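Local structure of cysteine synthase 3 (6KR5) at residues L75-N88 against Y102-R116. The protein probably catalyses the pyridoxal-phosphate-dependent synthesis of L-cysteine from O-acetyl-L-serine and sulfide. Numbering follows the deposited sequence.
Sequences LKPGMEIIEATSGN and YPVNIVMPSTMSVER. With PLP (pyridoxal-5'-phosphate), chain D.
Asn105 grips Ile81 O twice, with its backbone N at 2.8 Å and with its own side-chain ND2 at 3.1 Å, the two donors arriving from opposite faces of that carbonyl. The same ND2 gives a second, nearly straight bond to Glu80 OE1 (2.9 Å, 172°); the oxygen uses its anti lone pair and lies in the Asn105 amide plane, and the carboxylate and amide planes are only 15° apart. With CG set beside the backbone N (chi1 -57°), the Asn105 amide is turned back towards Glu80 and Ile81, and a water lies within hydrogen-bonding distance of both its OD1 and Glu80 OE1.

These bonds sit at the start of a parallel strand pair, 80-84 beside 104-109, the two strands of a right-handed beta-alpha-beta crossover through helix 88-100. The ladder continues through Glu83 N to Asn105 O, Val107 N to Glu83 O and Thr85 N to Val107 O. Before the strands, Leu75 lies over one face of the Tyr102 ring in a CH-pi contact, CG 3.9 Å from the centroid, while the carbonyl oxygens of Lys76 and Met79 meet the ring edge. Ile81 CD1 packs against Tyr102 CB, on the side of the sheet covered by helix 58-72; Ile82 and Ala84 face helix 135-149.

Beyond the strands, Thr85 OG1 closes an ST turn on Gly87 N, and Arg116 comes across to Asn88. Its extended chain brings NE and NH2 edge-on to Asn88 OD1, both bonds weak. Arg312 also donates to OD1, while Asn88 ND2 bonds Asp308 and, at 2.9 Å, O3 of the pyridoxal phosphate. Held from both ends, the amide would be limited in its rotation, with Arg116 a weak second-shell partner; the arginines may also polarise it, strengthening ND2 as a donor to the cofactor.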
loop_
_atom_site.group_PDB
_atom_site.type_symbol
_atom_site.label_atom_id
_atom_site.label_comp_id
_atom_site.label_asym_id
_atom_site.label_seq_id
_atom_site.Cartn_x
_atom_site.Cartn_y
_atom_site.Cartn_z
ATOM N N LEU B 75 -12.141 9.690 25.428
ATOM C CA LEU B 75 -12.602 8.374 25.013
ATOM C C LEU B 75 -12.271 7.410 26.140
ATOM O O LEU B 75 -11.109 7.309 26.547
ATOM C CB LEU B 75 -11.922 7.957 23.702
ATOM C CG LEU B 75 -12.401 6.698 22.986
ATOM C CD1 LEU B 75 -13.897 6.714 22.720
ATOM C CD2 LEU B 75 -11.625 6.521 21.679
ATOM N N LYS B 76 -13.296 6.745 26.673
ATOM C CA LYS B 76 -13.185 5.849 27.811
ATOM C C LYS B 76 -13.863 4.528 27.491
ATOM O O LYS B 76 -14.776 4.484 26.662
ATOM C CB LYS B 76 -13.834 6.463 29.066
ATOM C CG LYS B 76 -12.915 7.405 29.835
ATOM C CD LYS B 76 -13.684 8.295 30.807
ATOM C CE LYS B 76 -14.714 9.158 30.092
ATOM N NZ LYS B 76 -14.899 10.473 30.779
ATOM N N PRO B 77 -13.438 3.436 28.128
ATOM C CA PRO B 77 -14.088 2.144 27.885
ATOM C C PRO B 77 -15.601 2.235 28.040
ATOM O O PRO B 77 -16.122 2.912 28.932
ATOM C CB PRO B 77 -13.460 1.234 28.944
ATOM C CG PRO B 77 -12.107 1.823 29.166
ATOM C CD PRO B 77 -12.274 3.312 29.021
ATOM N N GLY B 78 -16.305 1.564 27.133
ATOM C CA GLY B 78 -17.737 1.673 27.022
ATOM C C GLY B 78 -18.198 2.630 25.945
ATOM O O GLY B 78 -19.326 2.492 25.449
ATOM N N MET B 79 -17.354 3.583 25.561
ATOM C CA MET B 79 -17.689 4.541 24.522
ATOM C C MET B 79 -17.333 3.999 23.143
ATOM O O MET B 79 -16.554 3.054 22.995
ATOM C CB MET B 79 -16.961 5.867 24.759
ATOM C CG MET B 79 -17.433 6.603 25.997
ATOM S SD MET B 79 -16.567 8.170 26.208
ATOM C CE MET B 79 -17.165 9.115 24.822
ATOM N N GLU B 80 -17.925 4.613 22.125
ATOM C CA GLU B 80 -17.698 4.222 20.735
ATOM C C GLU B 80 -17.356 5.451 19.913
ATOM O O GLU B 80 -17.874 6.537 20.166
ATOM C CB GLU B 80 -18.931 3.518 20.154
ATOM C CG GLU B 80 -19.386 2.347 21.017
ATOM C CD GLU B 80 -20.542 1.571 20.433
ATOM O OE1 GLU B 80 -20.925 1.828 19.268
ATOM O OE2 GLU B 80 -21.078 0.685 21.134
ATOM N N ILE B 81 -16.479 5.273 18.933
ATOM C CA ILE B 81 -16.112 6.341 18.011
ATOM C C ILE B 81 -17.184 6.460 16.934
ATOM O O ILE B 81 -17.782 5.461 16.524
ATOM C CB ILE B 81 -14.723 6.040 17.410
ATOM C CG1 ILE B 81 -13.662 5.956 18.515
ATOM C CG2 ILE B 81 -14.336 7.093 16.374
ATOM C CD1 ILE B 81 -12.629 4.865 18.307
ATOM N N ILE B 82 -17.451 7.683 16.464
ATOM C CA ILE B 82 -18.352 7.867 15.331
ATOM C C ILE B 82 -17.799 8.954 14.413
ATOM O O ILE B 82 -17.185 9.924 14.870
ATOM C CB ILE B 82 -19.799 8.185 15.780
ATOM C CG1 ILE B 82 -20.748 8.153 14.576
ATOM C CG2 ILE B 82 -19.882 9.519 16.523
ATOM C CD1 ILE B 82 -22.214 8.298 14.936
ATOM N N GLU B 83 -18.007 8.774 13.112
ATOM C CA GLU B 83 -17.665 9.776 12.116
ATOM C C GLU B 83 -18.573 9.583 10.911
ATOM O O GLU B 83 -19.033 8.473 10.643
ATOM C CB GLU B 83 -16.187 9.700 11.722
ATOM C CG GLU B 83 -15.744 10.755 10.687
ATOM C CD GLU B 83 -15.902 12.179 11.200
ATOM O OE1 GLU B 83 -17.047 12.690 11.228
ATOM O OE2 GLU B 83 -14.871 12.788 11.548
ATOM N N ALA B 84 -18.862 10.686 10.211
ATOM C CA ALA B 84 -19.577 10.656 8.941
ATOM C C ALA B 84 -18.533 10.804 7.849
ATOM O O ALA B 84 -17.964 11.884 7.668
ATOM C CB ALA B 84 -20.626 11.765 8.864
ATOM N N THR B 85 -18.258 9.715 7.138
ATOM C CA THR B 85 -17.201 9.738 6.138
ATOM C C THR B 85 -17.387 8.564 5.198
ATOM O O THR B 85 -17.768 7.477 5.627
ATOM C CB THR B 85 -15.802 9.671 6.780
ATOM O OG1 THR B 85 -14.804 9.549 5.757
ATOM C CG2 THR B 85 -15.676 8.473 7.708
ATOM N N SER B 86 -17.117 8.801 3.917
ATOM C CA SER B 86 -17.072 7.755 2.908
ATOM C C SER B 86 -15.657 7.537 2.383
ATOM O O SER B 86 -15.463 6.748 1.450
ATOM C CB SER B 86 -18.024 8.096 1.757
ATOM O OG SER B 86 -19.351 8.315 2.227
ATOM N N GLY B 87 -14.665 8.209 2.968
ATOM C CA GLY B 87 -13.314 8.171 2.446
ATOM C C GLY B 87 -12.244 7.633 3.371
ATOM O O GLY B 87 -12.495 6.786 4.231
ATOM N N ASN B 88 -11.023 8.129 3.194
ATOM C CA ASN B 88 -9.888 7.549 3.899
ATOM C C ASN B 88 -9.966 7.759 5.406
ATOM O O ASN B 88 -9.381 6.976 6.161
ATOM C CB ASN B 88 -8.594 8.130 3.348
ATOM C CG ASN B 88 -8.276 7.607 1.976
ATOM O OD1 ASN B 88 -8.581 6.455 1.646
ATOM N ND2 ASN B 88 -7.647 8.443 1.158
ATOM N N TYR B 102 -11.665 -0.211 20.476
ATOM C CA TYR B 102 -12.886 0.565 20.593
ATOM C C TYR B 102 -13.788 0.338 19.390
ATOM O O TYR B 102 -13.297 0.251 18.263
ATOM C CB TYR B 102 -12.588 2.063 20.693
ATOM C CG TYR B 102 -12.169 2.492 22.066
ATOM C CD1 TYR B 102 -10.847 2.364 22.473
ATOM C CD2 TYR B 102 -13.099 3.008 22.971
ATOM C CE1 TYR B 102 -10.459 2.751 23.729
ATOM C CE2 TYR B 102 -12.715 3.390 24.229
ATOM C CZ TYR B 102 -11.397 3.257 24.600
ATOM O OH TYR B 102 -11.010 3.643 25.859
ATOM N N PRO B 103 -15.098 0.254 19.585
ATOM C CA PRO B 103 -15.996 0.178 18.426
ATOM C C PRO B 103 -15.926 1.466 17.620
ATOM O O PRO B 103 -15.761 2.559 18.174
ATOM C CB PRO B 103 -17.381 -0.020 19.054
ATOM C CG PRO B 103 -17.104 -0.568 20.429
ATOM C CD PRO B 103 -15.817 0.091 20.862
ATOM N N VAL B 104 -16.038 1.330 16.300
ATOM C CA VAL B 104 -16.046 2.465 15.383
ATOM C C VAL B 104 -17.330 2.412 14.560
ATOM O O VAL B 104 -17.608 1.408 13.886
ATOM C CB VAL B 104 -14.808 2.472 14.470
ATOM C CG1 VAL B 104 -14.870 3.641 13.495
ATOM C CG2 VAL B 104 -13.528 2.533 15.301
ATOM N N ASN B 105 -18.115 3.488 14.616
ATOM C CA ASN B 105 -19.320 3.646 13.813
ATOM C C ASN B 105 -19.047 4.639 12.690
ATOM O O ASN B 105 -18.631 5.766 12.953
ATOM C CB ASN B 105 -20.483 4.145 14.675
ATOM C CG ASN B 105 -20.779 3.225 15.839
ATOM O OD1 ASN B 105 -21.477 2.223 15.689
ATOM N ND2 ASN B 105 -20.239 3.559 17.010
ATOM N N ILE B 106 -19.274 4.224 11.444
ATOM C CA ILE B 106 -19.078 5.093 10.286
ATOM C C ILE B 106 -20.411 5.272 9.579
ATOM O O ILE B 106 -21.058 4.284 9.207
ATOM C CB ILE B 106 -18.039 4.516 9.305
ATOM C CG1 ILE B 106 -16.700 4.259 10.005
ATOM C CG2 ILE B 106 -17.916 5.421 8.068
ATOM C CD1 ILE B 106 -15.998 5.471 10.531
ATOM N N VAL B 107 -20.812 6.529 9.380
ATOM C CA VAL B 107 -22.067 6.868 8.717
ATOM C C VAL B 107 -21.761 7.282 7.284
ATOM O O VAL B 107 -20.927 8.165 7.059
ATOM C CB VAL B 107 -22.800 7.997 9.458
ATOM C CG1 VAL B 107 -24.188 8.171 8.883
ATOM C CG2 VAL B 107 -22.841 7.700 10.955
ATOM N N MET B 108 -22.440 6.665 6.323
ATOM C CA MET B 108 -22.218 6.952 4.909
ATOM C C MET B 108 -23.458 6.513 4.133
ATOM O O MET B 108 -24.208 5.653 4.596
ATOM C CB MET B 108 -20.977 6.213 4.389
ATOM C CG MET B 108 -21.035 4.726 4.675
ATOM S SD MET B 108 -19.446 3.925 4.450
ATOM C CE MET B 108 -19.003 4.580 2.841
ATOM N N PRO B 109 -23.683 7.090 2.946
ATOM C CA PRO B 109 -24.798 6.596 2.115
ATOM C C PRO B 109 -24.517 5.183 1.625
ATOM O O PRO B 109 -23.372 4.820 1.346
ATOM C CB PRO B 109 -24.839 7.599 0.952
ATOM C CG PRO B 109 -24.041 8.778 1.415
ATOM C CD PRO B 109 -22.989 8.216 2.321
ATOM N N SER B 110 -25.587 4.380 1.521
ATOM C CA SER B 110 -25.429 2.943 1.301
ATOM C C SER B 110 -24.689 2.632 0.003
ATOM O O SER B 110 -24.019 1.597 -0.098
ATOM C CB SER B 110 -26.796 2.257 1.295
ATOM O OG SER B 110 -27.471 2.469 0.061
ATOM N N THR B 111 -24.782 3.512 -0.987
ATOM C CA THR B 111 -24.209 3.271 -2.303
ATOM C C THR B 111 -22.836 3.901 -2.487
ATOM O O THR B 111 -22.262 3.790 -3.573
ATOM C CB THR B 111 -25.168 3.788 -3.379
ATOM O OG1 THR B 111 -25.548 5.135 -3.071
ATOM C CG2 THR B 111 -26.415 2.920 -3.422
ATOM N N MET B 112 -22.285 4.531 -1.455
ATOM C CA MET B 112 -21.039 5.278 -1.579
ATOM C C MET B 112 -19.842 4.418 -1.203
ATOM O O MET B 112 -19.870 3.718 -0.187
ATOM C CB MET B 112 -21.063 6.528 -0.694
ATOM C CG MET B 112 -20.070 7.598 -1.118
ATOM S SD MET B 112 -20.484 8.356 -2.703
ATOM C CE MET B 112 -19.160 9.552 -2.888
ATOM N N SER B 113 -18.776 4.537 -2.004
ATOM C CA SER B 113 -17.512 3.806 -1.890
ATOM C C SER B 113 -17.677 2.424 -1.277
ATOM O O SER B 113 -17.242 2.172 -0.146
ATOM C CB SER B 113 -16.490 4.607 -1.085
ATOM O OG SER B 113 -15.184 4.118 -1.342
ATOM N N VAL B 114 -18.305 1.524 -2.031
ATOM C CA VAL B 114 -18.580 0.178 -1.541
ATOM C C VAL B 114 -17.290 -0.572 -1.234
ATOM O O VAL B 114 -17.265 -1.432 -0.347
ATOM C CB VAL B 114 -19.462 -0.589 -2.545
ATOM C CG1 VAL B 114 -20.861 0.007 -2.556
ATOM C CG2 VAL B 114 -18.851 -0.540 -3.930
ATOM N N GLU B 115 -16.197 -0.252 -1.932
ATOM C CA GLU B 115 -14.918 -0.879 -1.603
ATOM C C GLU B 115 -14.419 -0.417 -0.242
ATOM O O GLU B 115 -13.941 -1.230 0.560
ATOM C CB GLU B 115 -13.880 -0.581 -2.685
ATOM C CG GLU B 115 -14.280 -1.068 -4.060
ATOM C CD GLU B 115 -13.275 -0.675 -5.126
ATOM O OE1 GLU B 115 -12.903 0.517 -5.181
ATOM O OE2 GLU B 115 -12.862 -1.560 -5.907
ATOM N N ARG B 116 -14.541 0.883 0.051
ATOM C CA ARG B 116 -14.134 1.368 1.364
ATOM C C ARG B 116 -15.043 0.823 2.453
ATOM O O ARG B 116 -14.583 0.558 3.567
ATOM C CB ARG B 116 -14.121 2.897 1.399
ATOM C CG ARG B 116 -12.876 3.508 0.800
ATOM C CD ARG B 116 -12.793 4.969 1.197
ATOM N NE ARG B 116 -11.648 5.659 0.614
ATOM C CZ ARG B 116 -11.624 6.138 -0.627
ATOM N NH1 ARG B 116 -12.681 5.990 -1.421
ATOM N NH2 ARG B 116 -10.545 6.759 -1.076
HETATM N N1 PLP D . -6.361 13.420 -0.505
HETATM C C2 PLP D . -6.829 12.291 0.110
HETATM C C2A PLP D . -6.950 11.038 -0.700
HETATM C C3 PLP D . -7.172 12.327 1.450
HETATM O O3 PLP D . -7.641 11.190 2.042
HETATM C C4 PLP D . -7.036 13.507 2.169
HETATM C C4A PLP D . -7.494 13.601 3.581
HETATM O O4A PLP D . -8.013 12.622 4.131
HETATM C C5 PLP D . -6.553 14.649 1.532
HETATM C C6 PLP D . -6.226 14.591 0.197
HETATM C C5A PLP D . -6.424 15.980 2.239
HETATM O O4P PLP D . -5.638 15.957 3.398
HETATM P P PLP D . -6.100 16.915 4.595
HETATM O O1P PLP D . -6.306 18.306 4.024
HETATM O O2P PLP D . -7.396 16.374 5.129
HETATM O O3P PLP D . -5.012 16.883 5.607
HETATM O O HOH W 1 -21.403 -0.318 17.607
HETATM O O HOH W 2 -20.436 9.744 4.717
#